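Local coordinates for protein phosphodiesterase (Candida albicans, PDB 6CPU) that is a mostly helical phosphodiesterase of the HD-domain superfamily that carries a zinc ion and a magnesium ion, at residues D305-Y310 with T554-M559; L457-D462 with E538-S543; S464-P469 with F531-F536. All blocks are in the same frame, centred on the assembly; numbering follows the deposited sequence.

Contact 1 (D305-Y310 with T554-M559)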
ATOM      1  N   ASP A 305      -9.562 -21.008 -14.124  1.00 38.43           N
ATOM      2  CA  ASP A 305      -8.359 -21.829 -13.986  1.00 40.92           C
ATOM      3  C   ASP A 305      -7.187 -20.995 -13.469  1.00 39.48           C
ATOM      4  O   ASP A 305      -6.614 -20.202 -14.213  1.00 38.77           O
ATOM      5  CB  ASP A 305      -8.001 -22.458 -15.334  1.00 41.65           C
ATOM      6  CG  ASP A 305      -6.875 -23.487 -15.236  1.00 42.75           C
ATOM      7  OD1 ASP A 305      -6.079 -23.464 -14.269  1.00 40.11           O
ATOM      8  OD2 ASP A 305      -6.779 -24.325 -16.154  1.00 41.15           O
ATOM      9  N   PRO A 306      -6.789 -21.212 -12.204  1.00 41.44           N
ATOM     10  CA  PRO A 306      -5.769 -20.342 -11.608  1.00 41.13           C
ATOM     11  C   PRO A 306      -4.357 -20.557 -12.149  1.00 42.65           C
ATOM     12  O   PRO A 306      -3.479 -19.734 -11.900  1.00 41.78           O
ATOM     13  CB  PRO A 306      -5.826 -20.718 -10.124  1.00 41.23           C
ATOM     14  CG  PRO A 306      -6.246 -22.147 -10.125  1.00 41.46           C
ATOM     15  CD  PRO A 306      -7.188 -22.300 -11.291  1.00 40.52           C
ATOM     16  N   LYS A 307      -4.133 -21.640 -12.894  1.00 42.39           N
ATOM     17  CA  LYS A 307      -2.781 -21.986 -13.342  1.00 42.68           C
ATOM     18  C   LYS A 307      -2.418 -21.286 -14.651  1.00 40.28           C
ATOM     19  O   LYS A 307      -1.252 -21.280 -15.052  1.00 39.71           O
ATOM     20  CB  LYS A 307      -2.627 -23.515 -13.446  1.00 45.61           C
ATOM     21  CG  LYS A 307      -3.148 -24.226 -12.200  1.00 48.76           C
ATOM     22  CD  LYS A 307      -2.866 -25.719 -12.140  1.00 52.16           C
ATOM     23  CE  LYS A 307      -3.718 -26.348 -11.040  1.00 54.48           C
ATOM     24  NZ  LYS A 307      -3.206 -27.656 -10.546  1.00 55.69           N
ATOM     25  N   LEU A 308      -3.406 -20.674 -15.304  1.00 39.55           N
ATOM     26  CA  LEU A 308      -3.184 -20.002 -16.581  1.00 39.62           C
ATOM     27  C   LEU A 308      -2.343 -18.750 -16.406  1.00 41.38           C
ATOM     28  O   LEU A 308      -2.444 -18.071 -15.386  1.00 42.41           O
ATOM     29  CB  LEU A 308      -4.517 -19.616 -17.234  1.00 40.01           C
ATOM     30  CG  LEU A 308      -5.446 -20.761 -17.640  1.00 39.80           C
ATOM     31  CD1 LEU A 308      -6.766 -20.223 -18.170  1.00 39.30           C
ATOM     32  CD2 LEU A 308      -4.774 -21.643 -18.677  1.00 40.50           C
ATOM     33  N   ASP A 309      -1.522 -18.440 -17.402  1.00 40.35           N
ATOM     34  CA  ASP A 309      -0.787 -17.180 -17.414  1.00 40.53           C
ATOM     35  C   ASP A 309      -1.737 -16.059 -17.844  1.00 38.11           C
ATOM     36  O   ASP A 309      -2.854 -16.332 -18.283  1.00 38.79           O
ATOM     37  CB  ASP A 309       0.412 -17.259 -18.362  1.00 42.22           C
ATOM     38  CG  ASP A 309       1.542 -16.310 -17.968  1.00 46.40           C
ATOM     39  OD1 ASP A 309       1.361 -15.477 -17.049  1.00 49.32           O
ATOM     40  OD2 ASP A 309       2.615 -16.392 -18.588  1.00 47.71           O
ATOM     41  N   TYR A 310      -1.299 -14.808 -17.709  1.00 35.46           N
ATOM     42  CA  TYR A 310      -2.117 -13.652 -18.098  1.00 33.05           C
ATOM     43  C   TYR A 310      -2.222 -13.475 -19.608  1.00 33.13           C
ATOM     44  O   TYR A 310      -1.216 -13.425 -20.319  1.00 32.84           O
ATOM     45  CB  TYR A 310      -1.559 -12.367 -17.484  1.00 32.51           C
ATOM     46  CG  TYR A 310      -2.272 -11.119 -17.937  1.00 30.83           C
ATOM     47  CD1 TYR A 310      -3.616 -10.913 -17.633  1.00 30.75           C
ATOM     48  CD2 TYR A 310      -1.604 -10.143 -18.667  1.00 31.39           C
ATOM     49  CE1 TYR A 310      -4.274  -9.764 -18.045  1.00 30.10           C
ATOM     50  CE2 TYR A 310      -2.251  -8.991 -19.083  1.00 31.55           C
ATOM     51  CZ  TYR A 310      -3.585  -8.810 -18.763  1.00 29.28           C
ATOM     52  OH  TYR A 310      -4.216  -7.664 -19.179  1.00 29.93           O
ATOM     53  N   THR A 554      -3.429 -23.334  -4.500  1.00 38.63           N
ATOM     54  CA  THR A 554      -2.219 -22.636  -4.053  1.00 38.91           C
ATOM     55  C   THR A 554      -1.097 -23.627  -3.756  1.00 38.78           C
ATOM     56  O   THR A 554       0.037 -23.437  -4.193  1.00 36.26           O
ATOM     57  CB  THR A 554      -2.468 -21.751  -2.816  1.00 37.49           C
ATOM     58  OG1 THR A 554      -3.052 -22.523  -1.760  1.00 39.93           O
ATOM     59  CG2 THR A 554      -3.394 -20.595  -3.167  1.00 38.41           C
ATOM     60  N   CYS A 555      -1.421 -24.688  -3.025  1.00 42.29           N
ATOM     61  CA  CYS A 555      -0.452 -25.762  -2.773  1.00 45.71           C
ATOM     62  C   CYS A 555       0.042 -26.401  -4.079  1.00 45.28           C
ATOM     63  O   CYS A 555       1.227 -26.723  -4.211  1.00 46.56           O
ATOM     64  CB  CYS A 555      -1.061 -26.826  -1.862  1.00 46.62           C
ATOM     65  SG  CYS A 555      -1.839 -26.163  -0.373  1.00 54.73           S
ATOM     66  N   ASP A 556      -0.863 -26.567  -5.046  1.00 46.82           N
ATOM     67  CA  ASP A 556      -0.507 -27.144  -6.349  1.00 45.94           C
ATOM     68  C   ASP A 556       0.537 -26.310  -7.075  1.00 46.12           C
ATOM     69  O   ASP A 556       1.491 -26.861  -7.633  1.00 44.95           O
ATOM     70  CB  ASP A 556      -1.742 -27.306  -7.245  1.00 49.04           C
ATOM     71  CG  ASP A 556      -2.799 -28.223  -6.641  1.00 49.51           C
ATOM     72  OD1 ASP A 556      -2.457 -29.042  -5.760  1.00 49.30           O
ATOM     73  OD2 ASP A 556      -3.978 -28.119  -7.043  1.00 51.89           O
ATOM     74  N   ILE A 557       0.371 -24.983  -7.059  1.00 44.33           N
ATOM     75  CA  ILE A 557       1.311 -24.088  -7.745  1.00 42.88           C
ATOM     76  C   ILE A 557       2.634 -23.963  -6.987  1.00 40.79           C
ATOM     77  O   ILE A 557       3.691 -23.884  -7.611  1.00 38.47           O
ATOM     78  CB  ILE A 557       0.707 -22.685  -8.012  1.00 42.83           C
ATOM     79  CG1 ILE A 557      -0.515 -22.794  -8.932  1.00 43.58           C
ATOM     80  CG2 ILE A 557       1.743 -21.768  -8.643  1.00 42.20           C
ATOM     81  CD1 ILE A 557      -1.357 -21.535  -9.007  1.00 44.19           C
ATOM     82  N   ILE A 558       2.586 -23.943  -5.654  1.00 44.44           N
ATOM     83  CA  ILE A 558       3.820 -23.946  -4.856  1.00 45.25           C
ATOM     84  C   ILE A 558       4.707 -25.132  -5.238  1.00 45.47           C
ATOM     85  O   ILE A 558       5.908 -24.971  -5.468  1.00 43.84           O
ATOM     86  CB  ILE A 558       3.543 -23.996  -3.340  1.00 47.07           C
ATOM     87  CG1 ILE A 558       2.922 -22.682  -2.863  1.00 48.19           C
ATOM     88  CG2 ILE A 558       4.839 -24.241  -2.568  1.00 47.37           C
ATOM     89  CD1 ILE A 558       2.176 -22.808  -1.550  1.00 49.64           C
ATOM     90  N   MET A 559       4.109 -26.317  -5.317  1.00 48.83           N
ATOM     91  CA  MET A 559       4.861 -27.524  -5.680  1.00 52.27           C
ATOM     92  C   MET A 559       5.451 -27.405  -7.089  1.00 50.73           C
ATOM     93  O   MET A 559       6.649 -27.618  -7.276  1.00 46.80           O
ATOM     94  CB  MET A 559       3.983 -28.774  -5.566  1.00 56.21           C
ATOM     95  CG  MET A 559       4.766 -30.082  -5.620  1.00 60.11           C
ATOM     96  SD  MET A 559       5.820 -30.343  -4.178  1.00 64.84           S
ATOM     97  CE  MET A 559       4.626 -31.019  -3.021  1.00 65.01           C
TER
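K307 reaches from the loop after helix 276-292 to D556 on helix 552-569. Its CB does not come within contact range of that helix, but CG passes 4.4 Å from CG1 of I557. The chain then runs extended through CD and CE, so that NZ arrives 3.6 Å from OD2 of D556, a long salt bridge, and equally close to CB of D556, the two side chains crossing at an oblique angle. NZ also has a weak, long ion-pair partner in E560, one turn further along the helix.

The loop side is set by a type I turn from D305 to L308. Within it D305 OD1 accepts a hydrogen bond from the backbone N of K307 at 3.0 Å, with an N-H...O angle of 160°, an Asx turn that holds the K307 backbone. The carbonyl O of P306 lies 4.0 Å from CD1 of I557, and W218 packs on both P306 and I557.

The exposed lysine thus spans the buried I557 with its aliphatic part and reaches D556 with its charged end. With no hydrogen bond between the two charges and the lysine exposed, the attraction is probably modest and partly screened by solvent.

Contact 2 (L457-D462 with E538-S543). With ZN (zinc ion), chain B.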
ATOM      1  N   LEU A 457      -6.276 -15.737   6.078  1.00 29.67           N
ATOM      2  CA  LEU A 457      -6.427 -15.366   4.675  1.00 30.20           C
ATOM      3  C   LEU A 457      -5.476 -14.225   4.311  1.00 28.90           C
ATOM      4  O   LEU A 457      -4.762 -14.312   3.314  1.00 28.45           O
ATOM      5  CB  LEU A 457      -7.880 -15.020   4.348  1.00 29.99           C
ATOM      6  CG  LEU A 457      -8.818 -16.240   4.300  1.00 30.52           C
ATOM      7  CD1 LEU A 457     -10.234 -15.814   3.971  1.00 31.31           C
ATOM      8  CD2 LEU A 457      -8.310 -17.265   3.299  1.00 30.85           C
ATOM      9  N   ILE A 458      -5.422 -13.189   5.149  1.00 28.70           N
ATOM     10  CA  ILE A 458      -4.513 -12.074   4.880  1.00 27.28           C
ATOM     11  C   ILE A 458      -3.063 -12.548   4.962  1.00 26.51           C
ATOM     12  O   ILE A 458      -2.240 -12.101   4.193  1.00 25.96           O
ATOM     13  CB  ILE A 458      -4.797 -10.852   5.791  1.00 28.22           C
ATOM     14  CG1 ILE A 458      -4.169  -9.579   5.198  1.00 27.85           C
ATOM     15  CG2 ILE A 458      -4.314 -11.105   7.216  1.00 28.64           C
ATOM     16  CD1 ILE A 458      -4.549  -8.317   5.950  1.00 28.76           C
ATOM     17  N   LYS A 459      -2.743 -13.480   5.865  1.00 28.21           N
ATOM     18  CA  LYS A 459      -1.386 -14.047   5.907  1.00 28.98           C
ATOM     19  C   LYS A 459      -1.012 -14.730   4.606  1.00 28.26           C
ATOM     20  O   LYS A 459       0.097 -14.559   4.095  1.00 29.29           O
ATOM     21  CB  LYS A 459      -1.231 -15.047   7.056  1.00 30.22           C
ATOM     22  CG  LYS A 459      -0.913 -14.398   8.390  1.00 30.84           C
ATOM     23  CD  LYS A 459      -0.834 -15.417   9.524  1.00 31.36           C
ATOM     24  CE  LYS A 459       0.326 -16.381   9.334  1.00 31.48           C
ATOM     25  NZ  LYS A 459       1.617 -15.697   9.065  1.00 32.71           N
ATOM     26  N   CYS A 460      -1.936 -15.535   4.094  1.00 31.10           N
ATOM     27  CA  CYS A 460      -1.712 -16.264   2.843  1.00 30.95           C
ATOM     28  C   CYS A 460      -1.545 -15.275   1.684  1.00 29.27           C
ATOM     29  O   CYS A 460      -0.611 -15.385   0.888  1.00 30.75           O
ATOM     30  CB  CYS A 460      -2.866 -17.234   2.585  1.00 32.25           C
ATOM     31  SG  CYS A 460      -2.806 -18.737   3.614  1.00 35.89           S
ATOM     32  N   ALA A 461      -2.433 -14.288   1.624  1.00 28.17           N
ATOM     33  CA  ALA A 461      -2.357 -13.236   0.592  1.00 26.61           C
ATOM     34  C   ALA A 461      -1.032 -12.489   0.634  1.00 27.85           C
ATOM     35  O   ALA A 461      -0.397 -12.272  -0.400  1.00 27.82           O
ATOM     36  CB  ALA A 461      -3.516 -12.269   0.746  1.00 27.05           C
ATOM     37  N   ASP A 462      -0.600 -12.105   1.837  1.00 27.09           N
ATOM     38  CA  ASP A 462       0.642 -11.350   1.978  1.00 28.27           C
ATOM     39  C   ASP A 462       1.873 -12.114   1.478  1.00 29.50           C
ATOM     40  O   ASP A 462       2.805 -11.503   0.947  1.00 29.82           O
ATOM     41  CB  ASP A 462       0.835 -10.929   3.431  1.00 29.45           C
ATOM     42  CG  ASP A 462       1.927  -9.892   3.607  1.00 30.87           C
ATOM     43  OD1 ASP A 462       2.128  -9.002   2.732  1.00 30.52           O
ATOM     44  OD2 ASP A 462       2.582  -9.976   4.661  1.00 33.99           O
ATOM     45  N   GLU A 538       4.954 -23.624   2.200  1.00 48.76           N
ATOM     46  CA  GLU A 538       4.412 -24.975   2.033  1.00 48.34           C
ATOM     47  C   GLU A 538       3.518 -25.345   3.208  1.00 46.38           C
ATOM     48  O   GLU A 538       2.374 -25.741   3.011  1.00 43.11           O
ATOM     49  CB  GLU A 538       5.538 -26.002   1.866  1.00 51.37           C
ATOM     50  CG  GLU A 538       5.062 -27.383   1.430  1.00 52.84           C
ATOM     51  CD  GLU A 538       6.136 -28.186   0.711  1.00 55.15           C
ATOM     52  OE1 GLU A 538       7.338 -27.886   0.876  1.00 54.96           O
ATOM     53  OE2 GLU A 538       5.773 -29.127  -0.027  1.00 58.06           O
ATOM     54  N   ASN A 539       4.027 -25.174   4.425  1.00 46.27           N
ATOM     55  CA  ASN A 539       3.279 -25.547   5.625  1.00 47.71           C
ATOM     56  C   ASN A 539       2.021 -24.726   5.870  1.00 46.34           C
ATOM     57  O   ASN A 539       0.990 -25.281   6.250  1.00 46.07           O
ATOM     58  CB  ASN A 539       4.180 -25.486   6.860  1.00 50.69           C
ATOM     59  CG  ASN A 539       5.216 -26.592   6.878  1.00 52.01           C
ATOM     60  OD1 ASN A 539       4.998 -27.673   6.330  1.00 55.81           O
ATOM     61  ND2 ASN A 539       6.352 -26.327   7.509  1.00 53.73           N
ATOM     62  N   LEU A 540       2.094 -23.411   5.662  1.00 44.69           N
ATOM     63  CA  LEU A 540       0.925 -22.550   5.889  1.00 42.40           C
ATOM     64  C   LEU A 540      -0.198 -22.843   4.893  1.00 39.17           C
ATOM     65  O   LEU A 540      -1.361 -22.974   5.277  1.00 38.75           O
ATOM     66  CB  LEU A 540       1.301 -21.062   5.806  1.00 41.63           C
ATOM     67  CG  LEU A 540       0.138 -20.073   5.978  1.00 42.69           C
ATOM     68  CD1 LEU A 540      -0.428 -20.116   7.390  1.00 43.34           C
ATOM     69  CD2 LEU A 540       0.575 -18.658   5.620  1.00 42.67           C
ATOM     70  N   PHE A 541       0.142 -22.913   3.614  1.00 38.36           N
ATOM     71  CA  PHE A 541      -0.878 -23.123   2.587  1.00 39.91           C
ATOM     72  C   PHE A 541      -1.500 -24.527   2.690  1.00 42.31           C
ATOM     73  O   PHE A 541      -2.733 -24.668   2.673  1.00 40.46           O
ATOM     74  CB  PHE A 541      -0.313 -22.833   1.194  1.00 39.66           C
ATOM     75  CG  PHE A 541      -0.238 -21.363   0.879  1.00 38.97           C
ATOM     76  CD1 PHE A 541      -1.382 -20.670   0.497  1.00 38.70           C
ATOM     77  CD2 PHE A 541       0.954 -20.659   1.009  1.00 39.17           C
ATOM     78  CE1 PHE A 541      -1.329 -19.316   0.225  1.00 37.24           C
ATOM     79  CE2 PHE A 541       1.008 -19.298   0.739  1.00 37.96           C
ATOM     80  CZ  PHE A 541      -0.134 -18.629   0.350  1.00 36.63           C
ATOM     81  N   ASN A 542      -0.654 -25.549   2.834  1.00 44.32           N
ATOM     82  CA  ASN A 542      -1.125 -26.914   3.127  1.00 44.77           C
ATOM     83  C   ASN A 542      -2.071 -26.940   4.317  1.00 43.26           C
ATOM     84  O   ASN A 542      -3.154 -27.505   4.238  1.00 42.68           O
ATOM     85  CB  ASN A 542       0.057 -27.860   3.386  1.00 46.73           C
ATOM     86  CG  ASN A 542       0.766 -28.275   2.110  1.00 49.06           C
ATOM     87  OD1 ASN A 542       0.148 -28.383   1.049  1.00 53.58           O
ATOM     88  ND2 ASN A 542       2.071 -28.526   2.207  1.00 52.06           N
ATOM     89  N   SER A 543      -1.674 -26.290   5.409  1.00 44.05           N
ATOM     90  CA  SER A 543      -2.492 -26.241   6.616  1.00 42.54           C
ATOM     91  C   SER A 543      -3.804 -25.475   6.418  1.00 42.71           C
ATOM     92  O   SER A 543      -4.851 -25.885   6.918  1.00 41.85           O
ATOM     93  CB  SER A 543      -1.687 -25.630   7.767  1.00 44.68           C
ATOM     94  OG  SER A 543      -2.395 -25.737   8.988  1.00 46.41           O
TER
HETATM   95 ZN    ZN B 601       2.830  -7.058   2.873  1.00 34.92          ZN
HETATM   96  O   HOH W   1       3.073  -7.355   5.003  1.00 30.21           O
HETATM   97  O   HOH W   2       4.951  -7.675   2.757  1.00 34.55           O
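A Cys sulfur-aromatic contact between C460 and F541 joins helix 446-462, whose last turn carries the zinc ligand D462, to helix 525-547. SG of C460 stands over one face of the phenyl ring, 4.2 Å from the F541 centroid and 28° off the ring normal. On F541, CG lies beside the backbone N (chi1 -79°), and the tip of the ring comes nearer to the other helix than the direction of its CB would suggest. Two closer approaches go with it: CB of C460 is 3.5 Å from CE1 of F541, and the carbonyl O of C460 is 3.3 Å from CZ of the same ring.

L540 divides its branches: CD2 lies 3.9 Å from C460 SG, while CD1 is 4.3 Å from CE of K459. The sulfur is therefore shared between an aliphatic branch and an aromatic face. The axes of the two short segments pass 10.6 Å apart, with 136° between their N-to-C directions.

Two residues beyond C460, D462 binds zinc through OD1 at 2.1 Å. Its other oxygen, OD2, accepts a hydrogen bond from water 1, which is itself a zinc ligand, so one carboxylate holds both metal and water. H278, H349, D350 and water 2 complete the site, the metal set expected of an HD-domain protein.

Around this core, helix 276-292 packs on the zinc-bearing helix through F289 against C460 and through V282, A285 and C286 against A461. T554 and I558 of helix 552-569 touch F541, and helix 427-438 meets K459 through H427 and Y430.

Contact 3 (S464-P469 with F531-F536)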
ATOM      1  N   SER A 464       1.795 -14.548  -0.899  1.00 31.23           N
ATOM      2  CA  SER A 464       1.254 -15.308  -2.032  1.00 30.92           C
ATOM      3  C   SER A 464       2.141 -15.311  -3.273  1.00 30.83           C
ATOM      4  O   SER A 464       1.806 -15.982  -4.255  1.00 33.21           O
ATOM      5  CB  SER A 464      -0.143 -14.786  -2.386  1.00 31.64           C
ATOM      6  OG  SER A 464      -0.071 -13.462  -2.892  1.00 32.90           O
ATOM      7  N   ASN A 465       3.267 -14.595  -3.248  1.00 30.03           N
ATOM      8  CA  ASN A 465       4.143 -14.530  -4.407  1.00 31.10           C
ATOM      9  C   ASN A 465       4.561 -15.920  -4.900  1.00 33.49           C
ATOM     10  O   ASN A 465       4.600 -16.153  -6.106  1.00 34.44           O
ATOM     11  CB  ASN A 465       5.403 -13.732  -4.106  1.00 32.83           C
ATOM     12  CG  ASN A 465       5.146 -12.243  -3.979  1.00 31.85           C
ATOM     13  OD1 ASN A 465       4.026 -11.748  -4.173  1.00 31.99           O
ATOM     14  ND2 ASN A 465       6.196 -11.515  -3.668  1.00 32.22           N
ATOM     15  N   VAL A 466       4.884 -16.819  -3.967  1.00 32.64           N
ATOM     16  CA  VAL A 466       5.270 -18.197  -4.331  1.00 34.62           C
ATOM     17  C   VAL A 466       4.108 -19.058  -4.847  1.00 35.25           C
ATOM     18  O   VAL A 466       4.361 -20.126  -5.416  1.00 36.14           O
ATOM     19  CB  VAL A 466       5.993 -18.947  -3.180  1.00 33.41           C
ATOM     20  CG1 VAL A 466       7.301 -18.246  -2.839  1.00 34.03           C
ATOM     21  CG2 VAL A 466       5.105 -19.100  -1.957  1.00 34.36           C
ATOM     22  N   THR A 467       2.866 -18.616  -4.621  1.00 33.34           N
ATOM     23  CA  THR A 467       1.655 -19.294  -5.105  1.00 33.52           C
ATOM     24  C   THR A 467       1.119 -18.765  -6.450  1.00 33.60           C
ATOM     25  O   THR A 467       0.162 -19.318  -6.992  1.00 34.62           O
ATOM     26  CB  THR A 467       0.499 -19.230  -4.081  1.00 34.09           C
ATOM     27  OG1 THR A 467      -0.051 -17.907  -4.026  1.00 36.23           O
ATOM     28  CG2 THR A 467       0.959 -19.651  -2.689  1.00 35.12           C
ATOM     29  N   ARG A 468       1.710 -17.696  -6.976  1.00 32.32           N
ATOM     30  CA  ARG A 468       1.373 -17.232  -8.323  1.00 33.07           C
ATOM     31  C   ARG A 468       2.091 -18.110  -9.335  1.00 34.72           C
ATOM     32  O   ARG A 468       3.144 -18.675  -9.019  1.00 33.34           O
ATOM     33  CB  ARG A 468       1.840 -15.794  -8.565  1.00 32.70           C
ATOM     34  CG  ARG A 468       1.310 -14.757  -7.579  1.00 30.66           C
ATOM     35  CD  ARG A 468      -0.178 -14.535  -7.702  1.00 29.43           C
ATOM     36  NE  ARG A 468      -0.594 -13.347  -6.943  1.00 29.05           N
ATOM     37  CZ  ARG A 468      -1.843 -12.884  -6.897  1.00 29.18           C
ATOM     38  NH1 ARG A 468      -2.823 -13.498  -7.561  1.00 27.23           N
ATOM     39  NH2 ARG A 468      -2.128 -11.796  -6.179  1.00 28.04           N
ATOM     40  N   PRO A 469       1.566 -18.183 -10.570  1.00 35.05           N
ATOM     41  CA  PRO A 469       2.299 -18.881 -11.628  1.00 36.52           C
ATOM     42  C   PRO A 469       3.742 -18.406 -11.793  1.00 37.89           C
ATOM     43  O   PRO A 469       4.067 -17.240 -11.542  1.00 36.48           O
ATOM     44  CB  PRO A 469       1.462 -18.596 -12.875  1.00 35.99           C
ATOM     45  CG  PRO A 469       0.074 -18.518 -12.341  1.00 36.93           C
ATOM     46  CD  PRO A 469       0.218 -17.796 -11.017  1.00 35.87           C
ATOM     47  N   PHE A 531      14.228 -21.794   0.094  1.00 48.53           N
ATOM     48  CA  PHE A 531      14.292 -21.424   1.513  1.00 48.84           C
ATOM     49  C   PHE A 531      12.903 -21.046   2.029  1.00 46.46           C
ATOM     50  O   PHE A 531      12.412 -21.628   3.001  1.00 43.68           O
ATOM     51  CB  PHE A 531      15.283 -20.261   1.702  1.00 53.34           C
ATOM     52  CG  PHE A 531      15.378 -19.742   3.122  1.00 57.95           C
ATOM     53  CD1 PHE A 531      16.397 -20.172   3.968  1.00 59.04           C
ATOM     54  CD2 PHE A 531      14.465 -18.805   3.605  1.00 59.35           C
ATOM     55  CE1 PHE A 531      16.491 -19.692   5.266  1.00 60.47           C
ATOM     56  CE2 PHE A 531      14.554 -18.326   4.903  1.00 60.07           C
ATOM     57  CZ  PHE A 531      15.569 -18.768   5.734  1.00 60.24           C
ATOM     58  N   PHE A 532      12.264 -20.091   1.352  1.00 45.49           N
ATOM     59  CA  PHE A 532      10.976 -19.557   1.805  1.00 45.07           C
ATOM     60  C   PHE A 532       9.828 -20.562   1.730  1.00 43.05           C
ATOM     61  O   PHE A 532       8.990 -20.621   2.636  1.00 40.77           O
ATOM     62  CB  PHE A 532      10.607 -18.285   1.029  1.00 45.77           C
ATOM     63  CG  PHE A 532       9.420 -17.572   1.598  1.00 45.60           C
ATOM     64  CD1 PHE A 532       9.565 -16.720   2.683  1.00 44.87           C
ATOM     65  CD2 PHE A 532       8.145 -17.778   1.076  1.00 45.52           C
ATOM     66  CE1 PHE A 532       8.469 -16.074   3.227  1.00 43.89           C
ATOM     67  CE2 PHE A 532       7.044 -17.136   1.619  1.00 43.95           C
ATOM     68  CZ  PHE A 532       7.207 -16.279   2.695  1.00 44.77           C
ATOM     69  N   ILE A 533       9.784 -21.348   0.657  1.00 42.98           N
ATOM     70  CA  ILE A 533       8.739 -22.363   0.497  1.00 45.01           C
ATOM     71  C   ILE A 533       8.837 -23.452   1.571  1.00 46.77           C
ATOM     72  O   ILE A 533       7.830 -23.824   2.176  1.00 47.93           O
ATOM     73  CB  ILE A 533       8.776 -23.002  -0.910  1.00 45.05           C
ATOM     74  CG1 ILE A 533       8.320 -21.980  -1.956  1.00 43.65           C
ATOM     75  CG2 ILE A 533       7.889 -24.246  -0.969  1.00 45.19           C
ATOM     76  CD1 ILE A 533       8.769 -22.298  -3.364  1.00 43.66           C
ATOM     77  N   ASN A 534      10.045 -23.954   1.807  1.00 50.94           N
ATOM     78  CA  ASN A 534      10.252 -24.990   2.823  1.00 54.20           C
ATOM     79  C   ASN A 534       9.976 -24.486   4.235  1.00 54.64           C
ATOM     80  O   ASN A 534       9.211 -25.097   4.978  1.00 57.19           O
ATOM     81  CB  ASN A 534      11.671 -25.569   2.735  1.00 54.39           C
ATOM     82  CG  ASN A 534      11.839 -26.534   1.571  1.00 54.98           C
ATOM     83  OD1 ASN A 534      10.903 -27.242   1.199  1.00 53.91           O
ATOM     84  ND2 ASN A 534      13.038 -26.571   0.997  1.00 56.53           N
ATOM     85  N   LEU A 535      10.578 -23.357   4.591  1.00 55.25           N
ATOM     86  CA  LEU A 535      10.512 -22.868   5.962  1.00 56.56           C
ATOM     87  C   LEU A 535       9.212 -22.146   6.330  1.00 53.38           C
ATOM     88  O   LEU A 535       8.893 -22.066   7.511  1.00 54.47           O
ATOM     89  CB  LEU A 535      11.733 -21.994   6.268  1.00 60.29           C
ATOM     90  CG  LEU A 535      13.042 -22.802   6.298  1.00 63.89           C
ATOM     91  CD1 LEU A 535      14.250 -21.948   5.943  1.00 65.14           C
ATOM     92  CD2 LEU A 535      13.242 -23.476   7.652  1.00 64.61           C
ATOM     93  N   PHE A 536       8.458 -21.641   5.349  1.00 51.88           N
ATOM     94  CA  PHE A 536       7.194 -20.928   5.641  1.00 50.43           C
ATOM     95  C   PHE A 536       5.969 -21.329   4.799  1.00 48.17           C
ATOM     96  O   PHE A 536       4.947 -21.734   5.352  1.00 47.42           O
ATOM     97  CB  PHE A 536       7.395 -19.406   5.538  1.00 50.95           C
ATOM     98  CG  PHE A 536       8.408 -18.858   6.509  1.00 51.36           C
ATOM     99  CD1 PHE A 536       8.197 -18.950   7.875  1.00 52.47           C
ATOM    100  CD2 PHE A 536       9.570 -18.245   6.054  1.00 53.25           C
ATOM    101  CE1 PHE A 536       9.129 -18.451   8.771  1.00 52.81           C
ATOM    102  CE2 PHE A 536      10.506 -17.743   6.945  1.00 53.43           C
ATOM    103  CZ  PHE A 536      10.283 -17.846   8.307  1.00 53.41           C
TER
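S464 O, at the start of the turn that presents V466 to F532 and I533, is gripped by two groups of T467. The hydroxyl OG1 of T467 donates to it at 2.7 Å, in the carbonyl plane and on a lone pair, with a C=O...O angle of 121°. The backbone N of T467 donates to the same oxygen at 2.9 Å, and the N of R468 adds a weak bond. Residues 465-467 have helical backbone angles without the regular helical bonds, and the shared acceptor closes this turn.

V466, inside that turn, carries the whole contact from the loop side. Its CG1, which lies beside the backbone N (chi1 -63°), touches both neighbours: it is 4.0 Å from CD2 of F532, approaching that ring obliquely, and 4.0 Å from CG1 of I533. CB of V466 also lies 4.0 Å from CG1 of I533, and these two side chains run antiparallel alongside one another. The same methyl thus touches two successive residues of the helix, one aromatic and one aliphatic. The F532 ring also has CB of F536 above one of its faces, toward the rim.

The helix widens into a pi-type turn at 533-536, in keeping with a probable hydrogen bond from E538 N to I533 O. The nearest ring atom of F532 is about 10 Å from the zinc ion.

Helix 552-569 backs the contact, with I558 and K562 against I533 and ND2 of N561 donating to the backbone oxygens of V466 and R468. On the loop side, a salt bridge from R468 to D281 ties the turn to helix 276-292.

Contacts 2 and 3 are buried and use the same helix, 525-547, against successive parts: the end of helix 446-462 and the loop that follows it. Contact 1 is only partly buried and uses the next helix, 552-569. The chemistry follows this placement. Contact 2 pairs a cysteine sulfur with aromatic and aliphatic groups, contact 3 is aromatic and aliphatic alone, whereas contact 1 adds a long ionic pair to a small apolar patch. All three are continuous: C555 of contact 1 packs its sulfur against N542 of contact 2, F541 touches the methyl of T467 in contact 3, and I557 CG2 packs on the backbone oxygens of T467 and R468. Contact 2 alone includes a metal ligand.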